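Local atomic coordinates of fatty acyl CoA synthetase FADD13 (FATTY-ACYL-CoA SYNTHETASE) (Mycobacterium tuberculosis, PDB entry 3R44), a protein that is a fatty acyl-CoA synthetase of the ANL superfamily of AMP-binding enzymes, with a large N-terminal part followed by a smaller C-terminal domain. Residues Asp170-Ile175 / Lys374-Asn378; Gly187-Thr191 / Thr318-Gly322; Glu193-Ala198 / Ser369-Leu373. All blocks are in the same frame, centred on the assembly; numbering follows the deposited sequence.

Contact 1: residues Asp170-Ile175 / Lys374-Asn378; sequences DDNLFI and KEYWN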
# COMPACT_ATOMS: atom_id res chain seq x y z
N ASP A 170 12.85 1.83 -18.30
CA ASP A 170 13.54 1.51 -17.08
C ASP A 170 14.10 2.74 -16.35
O ASP A 170 14.74 2.60 -15.33
CB ASP A 170 14.71 0.56 -17.44
CG ASP A 170 15.42 0.04 -16.23
OD1 ASP A 170 14.72 -0.38 -15.29
OD2 ASP A 170 16.69 0.03 -16.23
N ASP A 171 13.88 3.95 -16.85
CA ASP A 171 14.21 5.13 -16.09
C ASP A 171 13.43 5.24 -14.76
O ASP A 171 12.22 4.97 -14.70
CB ASP A 171 14.01 6.39 -16.93
CG ASP A 171 15.01 6.48 -18.08
OD1 ASP A 171 16.08 5.85 -17.98
OD2 ASP A 171 14.70 7.19 -19.04
N ASN A 172 14.12 5.65 -13.70
CA ASN A 172 13.47 5.86 -12.43
C ASN A 172 12.35 6.85 -12.52
O ASN A 172 12.47 7.88 -13.20
CB ASN A 172 14.39 6.38 -11.35
CG ASN A 172 15.50 5.46 -11.04
OD1 ASN A 172 15.42 4.28 -11.35
ND2 ASN A 172 16.58 6.01 -10.44
N LEU A 173 11.29 6.57 -11.76
CA LEU A 173 10.09 7.39 -11.74
C LEU A 173 9.68 7.80 -10.31
O LEU A 173 9.20 8.91 -10.11
CB LEU A 173 8.91 6.65 -12.40
CG LEU A 173 7.53 7.35 -12.40
CD1 LEU A 173 7.61 8.80 -12.92
CD2 LEU A 173 6.44 6.58 -13.14
N PHE A 174 9.71 6.88 -9.37
CA PHE A 174 9.40 7.29 -8.00
C PHE A 174 10.17 6.49 -6.99
O PHE A 174 10.61 5.36 -7.31
CB PHE A 174 7.90 7.41 -7.72
CG PHE A 174 7.15 6.12 -7.64
CD1 PHE A 174 7.09 5.43 -6.44
CD2 PHE A 174 6.44 5.65 -8.71
CE1 PHE A 174 6.39 4.18 -6.32
CE2 PHE A 174 5.71 4.44 -8.61
CZ PHE A 174 5.68 3.72 -7.41
N ILE A 175 10.31 7.07 -5.79
CA ILE A 175 10.85 6.34 -4.66
C ILE A 175 9.86 6.43 -3.53
O ILE A 175 9.47 7.51 -3.13
CB ILE A 175 12.20 6.90 -4.16
CG1 ILE A 175 13.25 7.01 -5.25
CG2 ILE A 175 12.77 6.00 -3.06
CD1 ILE A 175 14.37 8.00 -4.97
N LYS A 374 12.94 -1.72 -9.16
CA LYS A 374 14.24 -1.80 -9.78
C LYS A 374 15.32 -2.13 -8.75
O LYS A 374 16.24 -2.94 -9.00
CB LYS A 374 14.59 -0.47 -10.47
CG LYS A 374 16.05 -0.43 -10.95
CD LYS A 374 16.52 0.97 -11.36
CE LYS A 374 16.07 1.33 -12.72
NZ LYS A 374 16.70 2.62 -13.19
N GLU A 375 15.24 -1.46 -7.61
CA GLU A 375 16.25 -1.59 -6.57
C GLU A 375 15.74 -0.88 -5.32
O GLU A 375 14.79 -0.09 -5.38
CB GLU A 375 17.53 -0.93 -7.03
CG GLU A 375 17.42 0.59 -7.10
CD GLU A 375 18.52 1.25 -7.94
OE1 GLU A 375 19.17 0.58 -8.76
OE2 GLU A 375 18.68 2.48 -7.78
N TYR A 376 16.38 -1.14 -4.19
CA TYR A 376 16.26 -0.24 -3.05
C TYR A 376 17.28 0.87 -3.22
O TYR A 376 18.43 0.62 -3.58
CB TYR A 376 16.50 -1.00 -1.76
CG TYR A 376 15.50 -2.03 -1.39
CD1 TYR A 376 14.18 -1.67 -1.04
CD2 TYR A 376 15.85 -3.40 -1.35
CE1 TYR A 376 13.28 -2.62 -0.68
CE2 TYR A 376 14.94 -4.35 -0.98
CZ TYR A 376 13.67 -3.96 -0.65
OH TYR A 376 12.74 -4.89 -0.29
N TRP A 377 16.83 2.11 -3.03
CA TRP A 377 17.63 3.26 -3.34
C TRP A 377 18.96 3.29 -2.58
O TRP A 377 18.96 3.23 -1.35
CB TRP A 377 16.81 4.51 -3.03
CG TRP A 377 17.52 5.81 -3.30
CD1 TRP A 377 17.95 6.67 -2.37
CD2 TRP A 377 17.78 6.45 -4.57
NE1 TRP A 377 18.53 7.75 -2.94
CE2 TRP A 377 18.40 7.67 -4.30
CE3 TRP A 377 17.55 6.10 -5.90
CZ2 TRP A 377 18.88 8.52 -5.31
CZ3 TRP A 377 17.98 6.96 -6.91
CH2 TRP A 377 18.61 8.15 -6.62
N ASN A 378 20.07 3.38 -3.32
CA ASN A 378 21.44 3.38 -2.76
C ASN A 378 21.71 2.24 -1.80
O ASN A 378 22.56 2.36 -0.91
CB ASN A 378 21.73 4.74 -2.14
CG ASN A 378 21.75 5.82 -3.17
OD1 ASN A 378 21.85 5.53 -4.35
ND2 ASN A 378 21.63 7.04 -2.75
O HOH W 1 18.81 4.49 -9.77
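The I175 side chain lies over one face of the W377 indole: its CD1 sits 3.9 Å from the centroid of the six-membered ring and 19° off the ring normal, a CH-pi contact. N172 approaches the same ring at its edge, with ND2 3.9 Å from W377 CZ3. Polar contacts secure the other end. The K374 side chain, kinked at chi3, delivers NZ to D170 O (2.9 Å) and to N172 OD1 (2.8 Å), while D170 OD2, at 4.0 Å from K374 NZ, adds a long salt bridge. The N172 amide is thus used at both ends, since its ND2 donates to water 1 (2.8 Å), which in turn donates to E375 OE2 (2.8 Å). The two segments do not pair through their backbones. Strand 186-191 runs between them, and N172, K374 and W377 reach across its V189 and T191. Both flanking segments run antiparallel to that strand, as the edges of a small three-stranded antiparallel sheet, with a classic beta bulge where L173 and F174 face H190.

Contact 2: residues Gly187-Thr191 / Thr318-Gly322; sequences GVVHT and TESCG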
# COMPACT_ATOMS: atom_id res chain seq x y z
N GLY A 187 14.16 2.99 0.61
CA GLY A 187 13.46 3.58 -0.50
C GLY A 187 13.30 2.63 -1.62
O GLY A 187 14.28 2.12 -2.17
N VAL A 188 12.05 2.38 -1.96
CA VAL A 188 11.72 1.45 -3.04
C VAL A 188 11.64 2.21 -4.38
O VAL A 188 10.81 3.12 -4.52
CB VAL A 188 10.38 0.77 -2.74
CG1 VAL A 188 9.97 -0.14 -3.92
CG2 VAL A 188 10.47 -0.02 -1.43
N VAL A 189 12.53 1.90 -5.34
CA VAL A 189 12.62 2.63 -6.60
C VAL A 189 11.75 1.96 -7.65
O VAL A 189 11.97 0.80 -7.97
CB VAL A 189 14.09 2.73 -7.15
CG1 VAL A 189 14.11 3.54 -8.48
CG2 VAL A 189 15.01 3.32 -6.04
N HIS A 190 10.74 2.67 -8.14
CA HIS A 190 9.96 2.22 -9.30
C HIS A 190 10.26 3.05 -10.54
O HIS A 190 10.72 4.17 -10.46
CB HIS A 190 8.46 2.18 -8.98
CG HIS A 190 8.06 1.00 -8.15
ND1 HIS A 190 7.99 -0.28 -8.67
CD2 HIS A 190 7.84 0.87 -6.81
CE1 HIS A 190 7.73 -1.13 -7.70
NE2 HIS A 190 7.62 -0.46 -6.56
N THR A 191 9.97 2.47 -11.69
CA THR A 191 10.29 3.02 -12.98
C THR A 191 8.99 3.21 -13.79
O THR A 191 7.86 2.87 -13.32
CB THR A 191 11.20 2.07 -13.75
OG1 THR A 191 10.49 0.82 -13.92
CG2 THR A 191 12.59 1.91 -13.02
N THR A 318 4.71 -2.42 -1.28
CA THR A 318 5.42 -1.34 -1.95
C THR A 318 6.36 -1.79 -3.07
O THR A 318 6.33 -1.22 -4.16
CB THR A 318 6.13 -0.44 -0.90
OG1 THR A 318 5.12 -0.02 0.04
CG2 THR A 318 6.74 0.79 -1.55
N GLU A 319 7.12 -2.85 -2.82
CA GLU A 319 8.08 -3.42 -3.77
C GLU A 319 7.43 -3.97 -5.04
O GLU A 319 8.10 -4.13 -6.05
CB GLU A 319 8.88 -4.52 -3.09
CG GLU A 319 9.89 -3.97 -2.07
CD GLU A 319 9.37 -3.97 -0.63
OE1 GLU A 319 8.12 -3.78 -0.39
OE2 GLU A 319 10.24 -4.05 0.29
N SER A 320 6.15 -4.30 -4.97
CA SER A 320 5.40 -4.79 -6.15
C SER A 320 4.49 -3.76 -6.78
O SER A 320 3.64 -4.07 -7.61
CB SER A 320 4.64 -6.05 -5.78
OG SER A 320 3.54 -5.72 -4.99
N CYS A 321 4.70 -2.50 -6.42
CA CYS A 321 3.96 -1.35 -6.96
C CYS A 321 2.48 -1.48 -6.80
O CYS A 321 1.73 -1.05 -7.69
CB CYS A 321 4.24 -1.15 -8.44
SG CYS A 321 4.21 0.54 -8.98
N GLY A 322 2.08 -2.15 -5.74
CA GLY A 322 0.67 -2.38 -5.51
C GLY A 322 0.04 -3.51 -6.30
O GLY A 322 -1.18 -3.64 -6.28
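This is a buried packing contact between the central strand of the three-stranded antiparallel sheet (186-191) and the loop joining strands 310-316 and 324-327 of the large mixed sheet. That loop carries T318 and E319 of the Tyr-x-x-Thr-Glu signature of AMP-binding enzymes, here in a short 3-10 turn. Alternate strand residues face it. V188 packs its CG2 against T318 CG2 (3.8 Å) and its CG1 against E319 CA (3.8 Å), while E319 turns its carboxylate to Y376 OH. H190 supplies the polar link: NE2 donates to T318 O at 2.8 Å, and ND1 is engaged by S194 OG at the start of the following helix, so both ring nitrogens are held. T318 O also accepts from C321 N (3.1 Å) within the turn, and one carbonyl therefore serves both the loop and the strand. The positive phi of C321 accompanies its placement on the imidazole: CB and SG each lie 3.9 Å from the H190 ring centroid, with SG just 12° off the ring normal.

Contact 3: residues Glu193-Ala198 / Ser369-Leu373; sequences ESVHSA and SDILL. With HIS (histidine), chain B.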
# COMPACT_ATOMS: atom_id res chain seq x y z
N GLU A 193 8.40 1.70 -16.44
CA GLU A 193 8.04 0.33 -16.80
C GLU A 193 7.30 -0.39 -15.69
O GLU A 193 6.33 -1.06 -15.97
CB GLU A 193 9.28 -0.49 -17.19
CG GLU A 193 9.06 -2.00 -17.29
CD GLU A 193 10.33 -2.75 -17.74
OE1 GLU A 193 11.24 -2.92 -16.91
OE2 GLU A 193 10.45 -3.12 -18.93
N SER A 194 7.79 -0.30 -14.44
CA SER A 194 7.12 -1.03 -13.35
C SER A 194 5.74 -0.49 -13.04
O SER A 194 4.82 -1.22 -12.78
CB SER A 194 8.08 -1.21 -12.14
OG SER A 194 8.42 0.03 -11.50
N VAL A 195 5.60 0.82 -13.10
CA VAL A 195 4.37 1.49 -12.85
C VAL A 195 3.36 1.14 -13.95
O VAL A 195 2.19 0.83 -13.69
CB VAL A 195 4.69 3.05 -12.82
CG1 VAL A 195 3.52 3.90 -13.01
CG2 VAL A 195 5.43 3.39 -11.52
N HIS A 196 3.82 1.20 -15.18
CA HIS A 196 2.98 0.82 -16.31
C HIS A 196 2.53 -0.64 -16.17
O HIS A 196 1.37 -0.97 -16.42
CB HIS A 196 3.71 1.02 -17.61
CG HIS A 196 3.05 0.38 -18.78
ND1 HIS A 196 3.46 -0.83 -19.31
CD2 HIS A 196 1.96 0.76 -19.50
CE1 HIS A 196 2.66 -1.15 -20.32
NE2 HIS A 196 1.76 -0.19 -20.47
N SER A 197 3.46 -1.51 -15.79
CA SER A 197 3.13 -2.94 -15.66
C SER A 197 2.10 -3.16 -14.56
O SER A 197 1.18 -3.95 -14.72
CB SER A 197 4.39 -3.74 -15.40
OG SER A 197 5.16 -3.79 -16.59
N ALA A 198 2.25 -2.46 -13.46
CA ALA A 198 1.33 -2.61 -12.37
C ALA A 198 -0.01 -2.09 -12.77
O ALA A 198 -1.02 -2.70 -12.46
CB ALA A 198 1.86 -1.83 -11.13
N SER A 369 7.95 -10.54 -11.91
CA SER A 369 7.09 -9.64 -12.62
C SER A 369 7.82 -8.35 -12.93
O SER A 369 8.66 -7.92 -12.14
CB SER A 369 5.89 -9.22 -11.75
OG SER A 369 4.94 -8.42 -12.46
N ASP A 370 7.47 -7.72 -14.04
CA ASP A 370 7.94 -6.35 -14.32
C ASP A 370 7.34 -5.27 -13.38
O ASP A 370 7.80 -4.13 -13.40
CB ASP A 370 7.60 -5.95 -15.76
CG ASP A 370 8.47 -6.62 -16.78
OD1 ASP A 370 9.57 -7.04 -16.40
OD2 ASP A 370 8.07 -6.68 -17.97
N ILE A 371 6.34 -5.61 -12.56
CA ILE A 371 5.84 -4.67 -11.56
C ILE A 371 6.84 -4.43 -10.41
O ILE A 371 6.67 -3.48 -9.61
CB ILE A 371 4.51 -5.12 -10.94
CG1 ILE A 371 4.78 -6.29 -9.99
CG2 ILE A 371 3.35 -5.39 -12.05
CD1 ILE A 371 3.53 -6.89 -9.35
N LEU A 372 7.86 -5.28 -10.32
CA LEU A 372 8.80 -5.22 -9.20
C LEU A 372 9.69 -4.02 -9.26
O LEU A 372 10.09 -3.53 -10.32
CB LEU A 372 9.65 -6.48 -9.12
CG LEU A 372 8.85 -7.72 -8.76
CD1 LEU A 372 9.74 -8.96 -8.93
CD2 LEU A 372 8.28 -7.66 -7.36
N LEU A 373 10.07 -3.58 -8.09
CA LEU A 373 11.06 -2.53 -7.94
C LEU A 373 12.33 -2.80 -8.73
O LEU A 373 12.76 -3.96 -8.93
CB LEU A 373 11.42 -2.30 -6.44
CG LEU A 373 12.47 -3.26 -5.84
CD1 LEU A 373 12.83 -2.83 -4.44
CD2 LEU A 373 12.03 -4.77 -5.81
N HIS B . 6.21 -1.69 -22.30
CA HIS B . 6.40 -0.28 -21.90
C HIS B . 6.98 -0.20 -20.51
O HIS B . 8.04 0.35 -20.21
CB HIS B . 5.05 0.45 -22.01
CG HIS B . 4.95 1.73 -21.24
ND1 HIS B . 4.03 2.71 -21.57
CD2 HIS B . 5.63 2.19 -20.15
CE1 HIS B . 4.16 3.72 -20.71
NE2 HIS B . 5.11 3.42 -19.84
OXT HIS B . 6.35 -0.71 -19.59
O HOH W 2 10.21 -3.56 -13.89
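The tightest approach here is a carbon-oxygen one: S194 CA points its hydrogen at D370 O, 3.2 Å away, in a CA-H...O contact with an angle of 142° at the hydrogen. Helix backbone and loop turn lie close together here, with the CA atoms of S194 and I371 4.3 Å apart. The loop is shaped by a type I beta turn from S369 to L372, and S369 OG accepts from I371 N at 3.1 Å, an ST turn. I371 CG2 rests 4.0 Å from A198 CB and 3.9 Å from S197 CB, while D370 CB touches S197 OG at 3.4 Å in the conformer given here. S194 CB meets I371 O and L372 O at 3.7 and 3.6 Å; its OG is engaged instead with T191 N and H190 ND1 at the helix start. At the solvent-facing end of the contact E193 OE2 and D370 OD2, like charges, come within 4.4 Å; water 2 lies between, within donating distance of D370 O (2.5 Å) and E193 OE1 (3.3 Å), with more acceptors in reach than protons. E193 and H196 also line the pocket of the bound histidine, whose OXT lies 2.9 Å from H196 ND1 and whose CB covers one face of that imidazole. Backbone and apolar packing thus hold helix and loop; the carboxylates add no attraction, and water 2 offers the polar link between E193 and D370.

From the N terminus, the chain enters contact 1 at 170-175, turns back through 187-191 of contact 2 and continues directly into the helix of contact 3 at 193-198. Contact 2 is completed first, by 318-322, after 126 residues. Contact 3 follows at 369-373, spanning 170 residues, so these two loops cross. Residues 374-378 then close contact 1, whose 198-residue loop encloses both. Strand 186-191 is the common element: it pairs with both strands of contact 1, donates V188 and H190 to contact 2 and leads into helix 192-205. E319 joins the closing segments, with its O 2.9 Å from L373 N and its OE2 2.7 Å from Y376 OH. Small sheet, helix and large mixed sheet are thereby tied together.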